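Local coordinates for fusarinine C esterase sidJ (Aspergillus fumigatus, PDB 6GUP), which hydrolyses the ester bonds of the siderophore fusarinine C, but not those of triacetylfusarinine C, and forms a homodimer, at the interface of chains A and B. Coordinates in Å, arbitrary orientation; residue numbers count along the deposited sequence, not the author numbering. Chains: chain A/B, Siderophore biosynthesis lipase/esterase, putative.

Three patches of the two-fold homodimer interface are described; contacts 2 and 3 each recur with the chains exchanged, whereas contact 1 is its own mate. Contact 1, where the short helices that begin at residue 75 meet, pairs the same residues of both chains at the symmetry axis. Its C-alpha centre is about 16 Å from that of contact 2, where strand 12-18 of chain A meets the N-terminal segment and loop 50-52 of chain B, and about 20 Å from that of contact 3, where the loop after helix 185-205 meets the partner's helix. Contacts 2 and 3, about 33 Å apart, share no residues and flank contact 1.

Contact 1: the interface of chains A and B. Residues chain A 77-78; chain B 77-79.
The short helix beginning at residue 75 in each subunit of this alpha/beta-hydrolase meets its symmetry mate here, A:Tyr78 against B:Tyr78. Their side chains cross at about a right angle, and the nearest ring atoms are the two CD1 carbons, 3.8 Å from A:Tyr78 CD1 to B:Tyr78 CD1. The rings meet by the CD1 corner of each, next to the carbon that carries CB, and are offset without stacking face to face. The backbone of B:Tyr78 comes up to the other ring at its rim, with its CA in the plane of the A:Tyr78 ring. In both tyrosines CG stands anti to the carbonyl carbon and beside the backbone N (chi1 -52° in A:Tyr78, -71° in B:Tyr78), which turns each ring toward the partner, where CD1 meets the carbonyl of Ser77. A:Tyr78 CD1 lies 3.3 Å from B:Ser77 O, and the reciprocal approach brings B:Tyr78 CD1 near A:Ser77 O. B:Tyr78 CE1 follows at 3.6 Å from the same A:Ser77 O. On the chain A side, A:Ser77 CB sits over the rim of one face of the A:Tyr78 ring. The carbonyl oxygens of the two tyrosines are modelled 2.6 Å apart, A:Tyr78 O to B:Tyr78 O; as both can only accept, this is a clash, and the local backbone placement is doubtful. The patch buries 128 Å² and joins the two subunits at the dimer axis through reciprocal tyrosine packing.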
loop_
_atom_site.group_PDB
_atom_site.type_symbol
_atom_site.label_atom_id
_atom_site.label_comp_id
_atom_site.label_asym_id
_atom_site.label_seq_id
_atom_site.Cartn_x
_atom_site.Cartn_y
_atom_site.Cartn_z
ATOM N N SER A 77 1.991 -1.220 5.858
ATOM C CA SER A 77 1.149 -1.675 4.742
ATOM C C SER A 77 1.999 -2.267 3.616
ATOM O O SER A 77 1.645 -3.298 3.045
ATOM C CB SER A 77 0.304 -0.526 4.180
ATOM O OG SER A 77 -0.436 0.122 5.201
ATOM N N TYR A 78 3.118 -1.608 3.320
ATOM C CA TYR A 78 4.041 -2.033 2.263
ATOM C C TYR A 78 5.154 -2.958 2.787
ATOM O O TYR A 78 5.609 -3.842 2.061
ATOM C CB TYR A 78 4.625 -0.804 1.558
ATOM C CG TYR A 78 3.563 0.170 1.070
ATOM C CD1 TYR A 78 2.816 -0.096 -0.079
ATOM C CD2 TYR A 78 3.292 1.352 1.766
ATOM C CE1 TYR A 78 1.841 0.783 -0.528
ATOM C CE2 TYR A 78 2.317 2.238 1.323
ATOM C CZ TYR A 78 1.594 1.950 0.177
ATOM O OH TYR A 78 0.627 2.820 -0.271
ATOM N N SER B 77 3.762 -3.091 -5.593
ATOM C CA SER B 77 3.654 -1.853 -4.805
ATOM C C SER B 77 3.840 -2.145 -3.324
ATOM O O SER B 77 4.498 -1.370 -2.625
ATOM C CB SER B 77 2.327 -1.131 -5.026
ATOM O OG SER B 77 1.222 -1.967 -4.737
ATOM N N TYR B 78 3.263 -3.249 -2.848
ATOM C CA TYR B 78 3.502 -3.698 -1.476
ATOM C C TYR B 78 4.967 -4.094 -1.299
ATOM O O TYR B 78 5.686 -3.440 -0.545
ATOM C CB TYR B 78 2.541 -4.821 -1.065
ATOM C CG TYR B 78 1.111 -4.342 -0.862
ATOM C CD1 TYR B 78 0.824 -3.280 0.001
ATOM C CD2 TYR B 78 0.042 -4.951 -1.525
ATOM C CE1 TYR B 78 -0.475 -2.834 0.192
ATOM C CE2 TYR B 78 -1.263 -4.512 -1.338
ATOM C CZ TYR B 78 -1.517 -3.455 -0.479
ATOM O OH TYR B 78 -2.808 -3.016 -0.290
ATOM N N GLN B 79 5.419 -5.118 -2.022
ATOM C CA GLN B 79 6.839 -5.531 -1.991
ATOM C C GLN B 79 7.826 -4.392 -2.311
ATOM O O GLN B 79 8.871 -4.284 -1.668
ATOM C CB GLN B 79 7.098 -6.732 -2.925
ATOM C CG GLN B 79 8.544 -6.865 -3.415
ATOM C CD GLN B 79 8.865 -8.196 -4.067
ATOM O OE1 GLN B 79 8.040 -9.111 -4.108
ATOM N NE2 GLN B 79 10.082 -8.310 -4.587
#

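Contact 2: the interface of chains A and B. Residues chain A 16-18, 21; chain B 7, 28, 50-52.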
loop_
_atom_site.group_PDB
_atom_site.type_symbol
_atom_site.label_atom_id
_atom_site.label_comp_id
_atom_site.label_asym_id
_atom_site.label_seq_id
_atom_site.Cartn_x
_atom_site.Cartn_y
_atom_site.Cartn_z
ATOM N N LEU A 16 -9.457 10.943 -1.559
ATOM C CA LEU A 16 -8.106 10.479 -1.242
ATOM C C LEU A 16 -7.264 11.652 -0.745
ATOM O O LEU A 16 -7.034 12.615 -1.483
ATOM C CB LEU A 16 -7.446 9.839 -2.468
ATOM C CG LEU A 16 -6.106 9.129 -2.231
ATOM C CD1 LEU A 16 -6.281 7.899 -1.349
ATOM C CD2 LEU A 16 -5.469 8.743 -3.556
ATOM N N HIS A 17 -6.814 11.560 0.507
ATOM C CA HIS A 17 -5.986 12.587 1.139
ATOM C C HIS A 17 -4.536 12.140 1.236
ATOM O O HIS A 17 -4.243 10.952 1.175
ATOM C CB HIS A 17 -6.482 12.873 2.553
ATOM C CG HIS A 17 -7.930 13.238 2.627
ATOM N ND1 HIS A 17 -8.366 14.545 2.641
ATOM C CD2 HIS A 17 -9.041 12.468 2.695
ATOM C CE1 HIS A 17 -9.684 14.564 2.713
ATOM N NE2 HIS A 17 -10.119 13.317 2.748
ATOM N N HIS A 18 -3.645 13.113 1.400
ATOM C CA HIS A 18 -2.238 12.871 1.714
ATOM C C HIS A 18 -1.947 13.479 3.084
ATOM O O HIS A 18 -1.866 14.702 3.210
ATOM C CB HIS A 18 -1.335 13.503 0.646
ATOM C CG HIS A 18 -0.967 12.573 -0.467
ATOM N ND1 HIS A 18 0.283 12.006 -0.576
ATOM C CD2 HIS A 18 -1.683 12.113 -1.519
ATOM C CE1 HIS A 18 0.321 11.235 -1.648
ATOM N NE2 HIS A 18 -0.860 11.282 -2.238
ATOM N N GLU A 21 3.649 13.184 2.600
ATOM C CA GLU A 21 3.958 13.172 1.164
ATOM C C GLU A 21 3.905 11.751 0.582
ATOM O O GLU A 21 3.556 11.574 -0.587
ATOM C CB GLU A 21 5.330 13.805 0.890
ATOM C CG GLU A 21 5.462 15.275 1.281
ATOM C CD GLU A 21 4.655 16.211 0.395
ATOM O OE1 GLU A 21 5.251 16.840 -0.505
ATOM O OE2 GLU A 21 3.427 16.320 0.598
ATOM N N TRP B 7 0.072 18.069 -2.308
ATOM C CA TRP B 7 -1.322 17.579 -2.563
ATOM C C TRP B 7 -2.339 18.705 -2.296
ATOM O O TRP B 7 -2.148 19.484 -1.359
ATOM C CB TRP B 7 -1.639 16.348 -1.698
ATOM C CG TRP B 7 -2.646 15.397 -2.293
ATOM C CD1 TRP B 7 -3.855 15.042 -1.766
ATOM C CD2 TRP B 7 -2.517 14.670 -3.521
ATOM N NE1 TRP B 7 -4.488 14.141 -2.589
ATOM C CE2 TRP B 7 -3.691 13.897 -3.676
ATOM C CE3 TRP B 7 -1.524 14.599 -4.508
ATOM C CZ2 TRP B 7 -3.897 13.056 -4.777
ATOM C CZ3 TRP B 7 -1.730 13.766 -5.606
ATOM C CH2 TRP B 7 -2.910 13.008 -5.731
ATOM N N TYR B 28 -9.896 8.926 -10.268
ATOM C CA TYR B 28 -10.130 10.366 -10.169
ATOM C C TYR B 28 -11.198 10.721 -11.184
ATOM O O TYR B 28 -11.007 10.521 -12.386
ATOM C CB TYR B 28 -8.869 11.166 -10.482
ATOM C CG TYR B 28 -7.745 10.948 -9.508
ATOM C CD1 TYR B 28 -6.869 9.871 -9.650
ATOM C CD2 TYR B 28 -7.545 11.824 -8.442
ATOM C CE1 TYR B 28 -5.829 9.671 -8.754
ATOM C CE2 TYR B 28 -6.510 11.632 -7.542
ATOM C CZ TYR B 28 -5.657 10.556 -7.700
ATOM O OH TYR B 28 -4.636 10.378 -6.800
ATOM N N ALA B 50 -0.135 6.314 -4.325
ATOM C CA ALA B 50 0.313 7.274 -3.314
ATOM C C ALA B 50 1.399 8.239 -3.812
ATOM O O ALA B 50 2.130 8.809 -2.999
ATOM C CB ALA B 50 0.809 6.521 -2.089
ATOM N N THR B 51 1.520 8.421 -5.127
ATOM C CA THR B 51 2.464 9.398 -5.668
ATOM C C THR B 51 1.919 10.810 -5.522
ATOM O O THR B 51 0.708 11.011 -5.398
ATOM C CB THR B 51 2.794 9.142 -7.154
ATOM O OG1 THR B 51 3.979 9.866 -7.506
ATOM C CG2 THR B 51 1.646 9.559 -8.085
ATOM N N THR B 52 2.828 11.778 -5.545
ATOM C CA THR B 52 2.462 13.183 -5.637
ATOM C C THR B 52 2.742 13.603 -7.078
ATOM O O THR B 52 1.845 13.516 -7.919
ATOM C CB THR B 52 3.210 14.032 -4.592
ATOM O OG1 THR B 52 4.623 13.830 -4.721
ATOM C CG2 THR B 52 2.768 13.634 -3.190
HETATM O O HOH W 1 -1.672 10.114 -4.566
#
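A:His18, at the end of strand 12-18, points the CD2 edge of its tilted imidazole at the indole face of B:Trp7 from the N-terminal segment of the other subunit. Its CB packs 3.7 Å from B:Trp7 CB and about as far from CG of the indole. CG of the histidine continues over the pyrrole part, and CD2 reaches the middle of the bicycle, 3.4 Å from B:Trp7 CD2. The side chains cross at about a right angle, and the imidazole meets the indole by this corner without stacking flat. On the other flank ND1 makes a weak hydrogen bond to A:Glu21 O within chain A. CE1 points at loop 50-52, with B:Ala50 O 3.3 Å away in the imidazole plane and the methyl CG2 of B:Thr52 nearby. That methyl also lies 3.4 Å from A:Glu21 O; it stands anti to the carbonyl carbon of its own residue, with OG1 on the other branch (chi1 55°). At the tip, NE2 hydrogen-bonds water 1, nearly straight (173° at H) and in the ring plane. Water 1 is also hydrogen-bonded to B:Thr51 O, and contacts on both flanks and at the tip would limit rotation of the imidazole. The indole is itself anchored at its edge: B:Trp7 NE1 donates to A:Leu16 O at 3.2 Å, the carbonyl oxygen lying close to the indole plane while the donor is tilted 34° from the carbonyl plane.

Contact 3: the interface of chains A and B. Residues chain A 207-208, 210; chain B 198, 201, 212, 215.
A:Asp207 OD2, a carboxylate oxygen in the loop after helix 185-205 of this sidJ-family alpha/beta-hydrolase, is hydrogen-bonded to water 2 at 2.7 Å. The same water reaches the main-chain oxygen of B:Met198 in the partner's copy of that helix, assigned to residues 185-202 in chain B, so it links the acid of one subunit to a helix carbonyl of the other. The carboxylate of B:Glu201 comes up beside that of A:Asp207, with B:Glu201 OE2 placed 3.0 Å from A:Asp207 OD2 and almost as near to OD1. The two carboxylate planes are turned 65° apart. A shared proton could relieve the likely repulsion, but B:Glu201 is poorly ordered and the pairing is doubtful. Within chain A, the loop is braced by the hydroxyl of A:Thr210, whose OG1 donates to A:Asp207 O at 2.6 Å. With OG1 between the backbone N and the carbonyl carbon (chi1 64°), the hydroxyl faces its own loop and the methyl CG2 faces the partner. B:Met198 extends through CG and SD, then bends at chi3 (70°) to bring its terminal methyl CE against the loop. There CE makes a tight contact with A:Thr210 CG2 at 3.3 Å. It also lies 3.4 Å from A:Ala208 O, while A:Asp207 CB touches it more loosely. B:Val212 CG1 packs against A:Thr210 CB at 3.9 Å. B:Pro215 runs alongside A:Thr210, pointing the same way, with its ring carbon CD near the threonine methyl CG2.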
loop_
_atom_site.group_PDB
_atom_site.type_symbol
_atom_site.label_atom_id
_atom_site.label_comp_id
_atom_site.label_asym_id
_atom_site.label_seq_id
_atom_site.Cartn_x
_atom_site.Cartn_y
_atom_site.Cartn_z
ATOM N N ASP A 207 23.435 -11.075 8.194
ATOM C CA ASP A 207 24.161 -9.827 8.451
ATOM C C ASP A 207 23.240 -8.800 9.101
ATOM O O ASP A 207 22.027 -8.822 8.886
ATOM C CB ASP A 207 24.748 -9.246 7.155
ATOM C CG ASP A 207 25.885 -10.086 6.592
ATOM O OD1 ASP A 207 26.793 -10.474 7.359
ATOM O OD2 ASP A 207 25.878 -10.346 5.371
ATOM N N ALA A 208 23.823 -7.911 9.903
ATOM C CA ALA A 208 23.057 -6.868 10.586
ATOM C C ALA A 208 22.369 -5.958 9.569
ATOM O O ALA A 208 22.968 -5.588 8.558
ATOM C CB ALA A 208 23.957 -6.055 11.497
ATOM N N THR A 210 19.933 -6.816 7.556
ATOM C CA THR A 210 19.266 -7.618 6.528
ATOM C C THR A 210 18.041 -8.329 7.089
ATOM O O THR A 210 17.912 -8.508 8.304
ATOM C CB THR A 210 20.193 -8.691 5.909
ATOM O OG1 THR A 210 20.586 -9.639 6.909
ATOM C CG2 THR A 210 21.427 -8.061 5.306
ATOM N N MET B 198 27.830 -7.370 1.596
ATOM C CA MET B 198 26.606 -7.916 2.194
ATOM C C MET B 198 25.803 -8.755 1.195
ATOM O O MET B 198 25.247 -9.792 1.562
ATOM C CB MET B 198 25.722 -6.791 2.747
ATOM C CG MET B 198 26.301 -6.093 3.970
ATOM S SD MET B 198 25.213 -4.828 4.645
ATOM C CE MET B 198 23.912 -5.862 5.301
ATOM N N GLU B 201 27.605 -12.276 0.151
ATOM C CA GLU B 201 27.430 -13.204 1.274
ATOM C C GLU B 201 26.016 -13.800 1.324
ATOM O O GLU B 201 25.845 -14.957 1.715
ATOM C CB GLU B 201 27.756 -12.494 2.595
ATOM C CG GLU B 201 27.860 -13.411 3.807
ATOM C CD GLU B 201 28.419 -12.718 5.042
ATOM O OE1 GLU B 201 28.663 -13.415 6.048
ATOM O OE2 GLU B 201 28.617 -11.482 5.018
ATOM N N VAL B 212 17.025 -12.302 0.442
ATOM C CA VAL B 212 17.623 -11.467 1.478
ATOM C C VAL B 212 17.466 -10.004 1.094
ATOM O O VAL B 212 17.982 -9.581 0.060
ATOM C CB VAL B 212 19.125 -11.784 1.642
ATOM C CG1 VAL B 212 19.752 -10.924 2.738
ATOM C CG2 VAL B 212 19.324 -13.264 1.944
ATOM N N PRO B 215 19.835 -3.664 3.933
ATOM C CA PRO B 215 19.388 -2.545 4.782
ATOM C C PRO B 215 18.908 -1.343 3.965
ATOM O O PRO B 215 19.648 -0.851 3.111
ATOM C CB PRO B 215 20.643 -2.176 5.590
ATOM C CG PRO B 215 21.529 -3.360 5.516
ATOM C CD PRO B 215 21.221 -4.070 4.238
HETATM O O HOH W 2 23.760 -10.383 3.722
#